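Long-range contacts in myosin IE heavy chain (Dictyostelium discoideum, PDB 1LKX), which binds actin and, through the motor domain that forms this chain, hydrolyses ATP in an actin-activated way, and may move membranes relative to actin: residues L217-N222 against A272-G277; I279-A284 against V294-T299; L458-C463 against D521-T526. All coordinates share one frame; numbering follows the deposited sequence.

Contact 1. Residues L217-N222 against A272-G277; sequences LGLTPN and AILHIG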
# COMPACT_ATOMS: atom_id res chain seq x y z
N LEU A 217 9.59 23.36 23.03
CA LEU A 217 9.31 21.93 23.04
C LEU A 217 10.35 21.16 23.84
O LEU A 217 10.16 19.99 24.14
CB LEU A 217 9.28 21.39 21.61
CG LEU A 217 8.07 21.78 20.77
CD1 LEU A 217 8.33 21.42 19.32
CD2 LEU A 217 6.82 21.08 21.28
N GLY A 218 11.45 21.82 24.17
CA GLY A 218 12.49 21.16 24.93
C GLY A 218 13.36 20.32 24.01
O GLY A 218 14.08 19.43 24.46
N LEU A 219 13.28 20.62 22.72
CA LEU A 219 14.04 19.88 21.71
C LEU A 219 15.28 20.62 21.28
O LEU A 219 15.38 21.84 21.42
CB LEU A 219 13.17 19.60 20.48
CG LEU A 219 11.99 18.65 20.67
CD1 LEU A 219 11.25 18.49 19.37
CD2 LEU A 219 12.49 17.30 21.15
N THR A 220 16.23 19.85 20.75
CA THR A 220 17.49 20.38 20.24
C THR A 220 17.59 19.88 18.82
O THR A 220 17.39 18.69 18.56
CB THR A 220 18.69 19.84 21.03
OG1 THR A 220 19.87 19.93 20.22
CG2 THR A 220 18.45 18.41 21.44
N PRO A 221 17.89 20.78 17.86
CA PRO A 221 18.02 20.45 16.44
C PRO A 221 19.16 19.48 16.19
O PRO A 221 20.25 19.89 15.81
CB PRO A 221 18.28 21.81 15.80
CG PRO A 221 19.09 22.49 16.83
CD PRO A 221 18.33 22.17 18.11
N ASN A 222 18.89 18.20 16.40
CA ASN A 222 19.93 17.21 16.23
C ASN A 222 19.37 15.82 16.55
O ASN A 222 19.19 15.47 17.70
CB ASN A 222 21.09 17.56 17.17
CG ASN A 222 22.35 16.79 16.86
OD1 ASN A 222 22.47 15.60 17.18
ND2 ASN A 222 23.31 17.45 16.23
N ALA A 272 7.00 14.87 22.38
CA ALA A 272 6.77 14.02 23.54
C ALA A 272 7.33 12.63 23.28
O ALA A 272 8.01 12.06 24.12
CB ALA A 272 5.29 13.93 23.82
N ILE A 273 7.03 12.10 22.09
CA ILE A 273 7.51 10.78 21.71
C ILE A 273 9.02 10.77 21.73
O ILE A 273 9.64 9.80 22.15
CB ILE A 273 7.00 10.38 20.31
CG1 ILE A 273 5.48 10.21 20.36
CG2 ILE A 273 7.67 9.09 19.85
CD1 ILE A 273 4.83 10.08 19.01
N LEU A 274 9.62 11.86 21.28
CA LEU A 274 11.06 11.97 21.27
C LEU A 274 11.63 11.99 22.68
O LEU A 274 12.66 11.38 22.95
CB LEU A 274 11.50 13.23 20.52
CG LEU A 274 11.39 13.19 19.01
CD1 LEU A 274 12.07 14.42 18.42
CD2 LEU A 274 12.03 11.93 18.50
N HIS A 275 10.96 12.71 23.58
CA HIS A 275 11.42 12.77 24.96
C HIS A 275 11.20 11.42 25.63
O HIS A 275 12.09 10.91 26.30
CB HIS A 275 10.70 13.88 25.71
CG HIS A 275 11.22 15.25 25.39
ND1 HIS A 275 10.40 16.36 25.31
CD2 HIS A 275 12.47 15.68 25.12
CE1 HIS A 275 11.13 17.41 25.00
NE2 HIS A 275 12.39 17.03 24.87
N ILE A 276 10.03 10.83 25.43
CA ILE A 276 9.74 9.53 26.03
C ILE A 276 10.87 8.55 25.74
O ILE A 276 11.26 7.75 26.58
CB ILE A 276 8.42 8.94 25.47
CG1 ILE A 276 7.23 9.80 25.89
CG2 ILE A 276 8.24 7.52 25.96
CD1 ILE A 276 5.89 9.34 25.32
N GLY A 277 11.41 8.62 24.53
CA GLY A 277 12.48 7.73 24.15
C GLY A 277 13.76 7.88 24.93
O GLY A 277 14.62 7.00 24.91
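This contact joins the C-terminal end of helix 211-217 to the last turn of helix 260-276, in the part of the motor domain that corresponds to the upper 50 kDa subdomain of myosins. G218 ends the first helix in a Schellman motif, with positive phi (81°). The chain then runs on as loop through L219. H275 reaches across from the second helix. Its CG lies anti to its own carbonyl carbon, beside the backbone N, and its ring points its NE2 edge at the loop. H275 NE2 donates to G218 O at 3.0 Å, with an N-H...O angle of 154°. The acceptor lies close to the imidazole plane. Seen from the carbonyl the approach is different: NE2 sits above the plane of the G218 carbonyl group, 71° out of it. L219 adds the apolar half. Its CD2 lies 3.7 Å from H275 NE2, on an oblique approach to the ring, and 4.0 Å from L274 CD1. The L219 and L274 side chains cross at about a right angle. Both also touch Y226 and L206, while A304 and A305 of helix 299-309 touch H275. An alanine in place of H275 would remove the bond to G218 O and the ring contact with L219 CD2, and would probably loosen the loop against helix 260-276. The direction of the bond means that NE2 carries a proton, whatever the charge of the ring. A buried imidazole thus gives the backbone of a helix end a donor from a second helix, with leucine methyls packed beside it.

Contact 2. Residues I279-A284 against V294-T299; sequences ITFAEA and VKVSDT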
# COMPACT_ATOMS: atom_id res chain seq x y z
N ILE A 279 13.80 8.39 28.25
CA ILE A 279 13.57 8.07 29.65
C ILE A 279 14.31 6.79 30.01
O ILE A 279 14.05 5.73 29.44
CB ILE A 279 12.08 7.88 29.96
CG1 ILE A 279 11.36 9.22 29.90
CG2 ILE A 279 11.92 7.23 31.32
CD1 ILE A 279 9.91 9.13 30.25
N THR A 280 15.23 6.89 30.96
CA THR A 280 15.99 5.74 31.41
C THR A 280 15.43 5.28 32.76
O THR A 280 14.74 6.03 33.44
CB THR A 280 17.48 6.09 31.56
OG1 THR A 280 17.64 7.23 32.41
CG2 THR A 280 18.08 6.41 30.20
N PHE A 281 15.72 4.04 33.13
CA PHE A 281 15.23 3.50 34.38
C PHE A 281 16.34 3.00 35.30
O PHE A 281 17.35 2.45 34.85
CB PHE A 281 14.24 2.37 34.10
CG PHE A 281 13.01 2.82 33.38
CD1 PHE A 281 12.09 3.64 34.00
CD2 PHE A 281 12.77 2.41 32.07
CE1 PHE A 281 10.94 4.05 33.34
CE2 PHE A 281 11.62 2.82 31.40
CZ PHE A 281 10.71 3.64 32.04
N ALA A 282 16.14 3.18 36.60
CA ALA A 282 17.11 2.77 37.59
C ALA A 282 16.52 1.84 38.63
O ALA A 282 15.31 1.85 38.89
CB ALA A 282 17.70 4.00 38.27
N GLU A 283 17.39 1.03 39.23
CA GLU A 283 16.99 0.08 40.26
C GLU A 283 16.62 0.87 41.51
O GLU A 283 17.50 1.31 42.26
CB GLU A 283 18.15 -0.87 40.57
CG GLU A 283 17.77 -2.10 41.39
CD GLU A 283 17.09 -3.18 40.55
OE1 GLU A 283 17.71 -3.65 39.58
OE2 GLU A 283 15.94 -3.55 40.88
N ALA A 284 15.33 1.06 41.73
CA ALA A 284 14.85 1.81 42.89
C ALA A 284 15.04 1.03 44.18
O ALA A 284 14.06 0.70 44.86
CB ALA A 284 13.38 2.19 42.69
N VAL A 294 11.56 0.02 40.50
CA VAL A 294 12.39 0.67 39.49
C VAL A 294 11.96 2.12 39.39
O VAL A 294 10.79 2.43 39.55
CB VAL A 294 12.21 0.02 38.11
CG1 VAL A 294 13.05 0.74 37.09
CG2 VAL A 294 12.59 -1.44 38.17
N LYS A 295 12.91 3.01 39.14
CA LYS A 295 12.57 4.42 39.04
C LYS A 295 13.24 5.10 37.85
O LYS A 295 14.23 4.60 37.31
CB LYS A 295 12.93 5.15 40.34
CG LYS A 295 12.61 6.65 40.34
CD LYS A 295 11.22 6.96 39.75
CE LYS A 295 10.08 6.30 40.53
NZ LYS A 295 8.74 6.59 39.92
N VAL A 296 12.69 6.24 37.44
CA VAL A 296 13.22 7.00 36.32
C VAL A 296 14.54 7.68 36.67
O VAL A 296 14.66 8.29 37.73
CB VAL A 296 12.22 8.07 35.88
CG1 VAL A 296 12.74 8.79 34.65
CG2 VAL A 296 10.86 7.44 35.63
N SER A 297 15.51 7.59 35.77
CA SER A 297 16.82 8.20 35.97
C SER A 297 16.85 9.56 35.29
O SER A 297 16.90 10.60 35.96
CB SER A 297 17.92 7.33 35.38
OG SER A 297 17.86 6.02 35.90
N ASP A 298 16.81 9.54 33.97
CA ASP A 298 16.83 10.77 33.17
C ASP A 298 15.52 11.51 33.39
O ASP A 298 14.72 11.69 32.48
CB ASP A 298 16.99 10.42 31.69
CG ASP A 298 17.09 11.65 30.80
OD1 ASP A 298 17.40 11.51 29.60
OD2 ASP A 298 16.84 12.77 31.31
N THR A 299 15.33 11.94 34.63
CA THR A 299 14.14 12.65 35.05
C THR A 299 13.77 13.86 34.20
O THR A 299 12.60 14.05 33.87
CB THR A 299 14.27 13.09 36.51
OG1 THR A 299 15.41 13.94 36.65
CG2 THR A 299 14.44 11.88 37.41
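F281 and V296 face each other as a non-hydrogen-bonded pair of an antiparallel hairpin, and their side chains cross obliquely on the same face of the two-stranded sheet. F281 CE1 comes to 4.1 Å from V296 CG2, while F281 CB packs 3.6 Å from V294 CG1. V294 also belongs to this face. CG1 of both valines is anti to the backbone N, and CG2 beside that N. V296 turns CG2 to the phenyl ring and CG1 to I279, where CG1 meets I279 CG2 at 3.8 Å, again obliquely. A282 and K295 form the hydrogen-bonded pair and put their side chains on the other face. K295 N donates to A282 O at 2.7 Å, in the carbonyl plane, and A282 N donates back to K295 O nearly along the C=O axis. Past the regular pairing, S297 N binds T280 O at 2.9 Å, with the donor above the carbonyl plane. T280 OG1 sits between its own backbone N and carbonyl carbon (chi1 55°). From there it accepts the N-H of D298 at 2.9 Å, so T280 holds the second segment through both its backbone and its hydroxyl. D298 is the N-cap of helix 299-309, and its OD2 takes the N-H of S301. F281 and V294 touch C342 of helix 342-372, while V296 touches S317 of helix 313-321, which K295, bent at chi2 and chi3, bonds through NZ. The hairpin thus lies against helices 313-321 and 342-372 and leads into helix 299-309, whose L302 packs on I279 and V296.

Contact 3. Residues L458-C463 against D521-T526; sequences LLDEAC and DKNKDT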
# COMPACT_ATOMS: atom_id res chain seq x y z
N LEU A 458 -4.30 -19.33 14.45
CA LEU A 458 -3.63 -20.09 15.50
C LEU A 458 -2.96 -19.10 16.45
O LEU A 458 -3.10 -19.20 17.67
CB LEU A 458 -2.56 -21.01 14.90
CG LEU A 458 -2.92 -22.39 14.35
CD1 LEU A 458 -3.49 -23.25 15.46
CD2 LEU A 458 -3.91 -22.27 13.21
N LEU A 459 -2.23 -18.15 15.89
CA LEU A 459 -1.53 -17.14 16.68
C LEU A 459 -2.53 -16.38 17.53
O LEU A 459 -2.22 -15.96 18.64
CB LEU A 459 -0.77 -16.19 15.74
CG LEU A 459 0.21 -15.11 16.25
CD1 LEU A 459 -0.50 -13.79 16.29
CD2 LEU A 459 0.78 -15.48 17.62
N ASP A 460 -3.73 -16.20 17.00
CA ASP A 460 -4.78 -15.49 17.72
C ASP A 460 -5.21 -16.30 18.94
O ASP A 460 -5.08 -15.86 20.09
CB ASP A 460 -5.98 -15.30 16.79
CG ASP A 460 -6.19 -13.86 16.39
OD1 ASP A 460 -5.19 -13.13 16.19
OD2 ASP A 460 -7.37 -13.46 16.25
N GLU A 461 -5.71 -17.50 18.67
CA GLU A 461 -6.18 -18.42 19.69
C GLU A 461 -5.09 -18.74 20.71
O GLU A 461 -5.38 -19.02 21.87
CB GLU A 461 -6.70 -19.69 19.02
CG GLU A 461 -7.03 -20.83 19.96
CD GLU A 461 -5.81 -21.67 20.29
OE1 GLU A 461 -5.25 -22.28 19.35
OE2 GLU A 461 -5.41 -21.72 21.48
N ALA A 462 -3.84 -18.71 20.27
CA ALA A 462 -2.72 -18.98 21.16
C ALA A 462 -2.54 -17.82 22.14
O ALA A 462 -1.93 -17.98 23.20
CB ALA A 462 -1.45 -19.19 20.36
N CYS A 463 -3.06 -16.65 21.79
CA CYS A 463 -2.95 -15.47 22.64
C CYS A 463 -3.86 -15.60 23.85
O CYS A 463 -3.58 -15.06 24.92
CB CYS A 463 -3.33 -14.21 21.87
SG CYS A 463 -2.04 -13.56 20.80
N ASP A 521 2.81 -10.62 21.87
CA ASP A 521 2.51 -9.28 22.35
C ASP A 521 2.27 -8.32 21.20
O ASP A 521 1.67 -7.27 21.40
CB ASP A 521 3.62 -8.76 23.25
CG ASP A 521 4.86 -8.40 22.48
OD1 ASP A 521 5.48 -9.32 21.89
OD2 ASP A 521 5.23 -7.20 22.46
N LYS A 522 2.74 -8.67 20.01
CA LYS A 522 2.53 -7.81 18.84
C LYS A 522 1.08 -7.97 18.37
O LYS A 522 0.43 -7.01 17.94
CB LYS A 522 3.47 -8.21 17.71
CG LYS A 522 4.90 -7.74 17.86
CD LYS A 522 5.16 -6.49 17.05
CE LYS A 522 6.66 -6.17 16.99
NZ LYS A 522 7.47 -7.28 16.39
N ASN A 523 0.58 -9.20 18.44
CA ASN A 523 -0.78 -9.51 18.02
C ASN A 523 -1.75 -9.08 19.11
O ASN A 523 -2.85 -8.62 18.83
CB ASN A 523 -0.89 -11.01 17.75
CG ASN A 523 -2.24 -11.41 17.21
OD1 ASN A 523 -2.78 -10.78 16.30
ND2 ASN A 523 -2.80 -12.50 17.75
N LYS A 524 -1.33 -9.25 20.36
CA LYS A 524 -2.17 -8.86 21.49
C LYS A 524 -2.45 -7.38 21.35
O LYS A 524 -3.60 -6.94 21.43
CB LYS A 524 -1.47 -9.17 22.83
CG LYS A 524 -1.52 -10.64 23.22
CD LYS A 524 -0.80 -10.94 24.52
CE LYS A 524 -0.84 -12.44 24.82
NZ LYS A 524 -0.01 -12.86 26.00
N ASP A 525 -1.39 -6.61 21.11
CA ASP A 525 -1.51 -5.17 20.93
C ASP A 525 -2.25 -4.51 22.09
O ASP A 525 -3.27 -3.83 21.90
CB ASP A 525 -2.26 -4.89 19.62
CG ASP A 525 -2.15 -3.43 19.20
OD1 ASP A 525 -2.94 -3.01 18.33
OD2 ASP A 525 -1.27 -2.72 19.74
N THR A 526 -1.73 -4.68 23.30
CA THR A 526 -2.36 -4.10 24.48
C THR A 526 -1.60 -2.97 25.16
O THR A 526 -0.36 -2.93 25.19
CB THR A 526 -2.68 -5.21 25.51
OG1 THR A 526 -3.95 -5.79 25.18
CG2 THR A 526 -2.73 -4.65 26.93
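Segment 458-463 lies on helix 455-464, and segment 521-526 holds the last turn of helix 519-524. The closest backbone points are C463 and K524, with CA atoms 6.8 Å apart, and D460 and N523, with CA atoms 7.2 Å apart. D525 leaves the second helix with positive phi, and the chain continues as loop.

N523 is the centre of the contact. Its CG is anti to the backbone N (chi1 -176°), which sends the amide straight at the first helix. N523 ND2 donates twice. One bond goes to D460 OD1 at 2.9 Å, with an N-H...O angle of 159°. The oxygen lies near the amide plane, but the nitrogen meets the carboxylate from above its plane; the two groups are turned 35° apart. The negative charge of D460 would probably polarise the N523 amide. The other bond goes to C463 SG at 3.3 Å, with the sulfur also roughly in the amide plane. Residues one helical turn apart thus grip the same nitrogen, which fixes the amide orientation. N523 OD1 accepts from G563 N, and D460 OD2 bonds T561 OG1, so both groups are also tied to residues of the actin-binding region (556-630). L459 meets N523 tip to tip through CD1, and both touch F398 of helix 398-430. K524 runs extended alongside C463, with K524 CG 3.8 Å from C463 SG and K524 CE at the same distance from C463 O.

The setting is that of the lower 50 kDa subdomain of myosins, where helix 398-430 corresponds to the relay helix. The loop starting at D525, which is salt-bridged to K186, probably corresponds to the strut that links the lower and upper 50 kDa subdomains in other myosins.

Contacts 1 and 2 are neighbours: helix 260-276 leads into strand 281-284, their centres lie 18 Å apart, and helices 299-309 and 342-372 touch residues of both. Contact 1 is buried and depends on one side-chain-to-backbone bond plus leucine packing. Contact 2 is partly buried and lies further from the centre of the chain; mostly backbone bonds carry it, with an apolar face turned to helices. Contact 3 stands apart, with no touch to either, its centre about 32 Å from that of contact 1 and about 30 Å from that of contact 2. It too is partly buried, but it joins two helices mainly by side-chain polar bonds. All three lie away from the bound nucleotide.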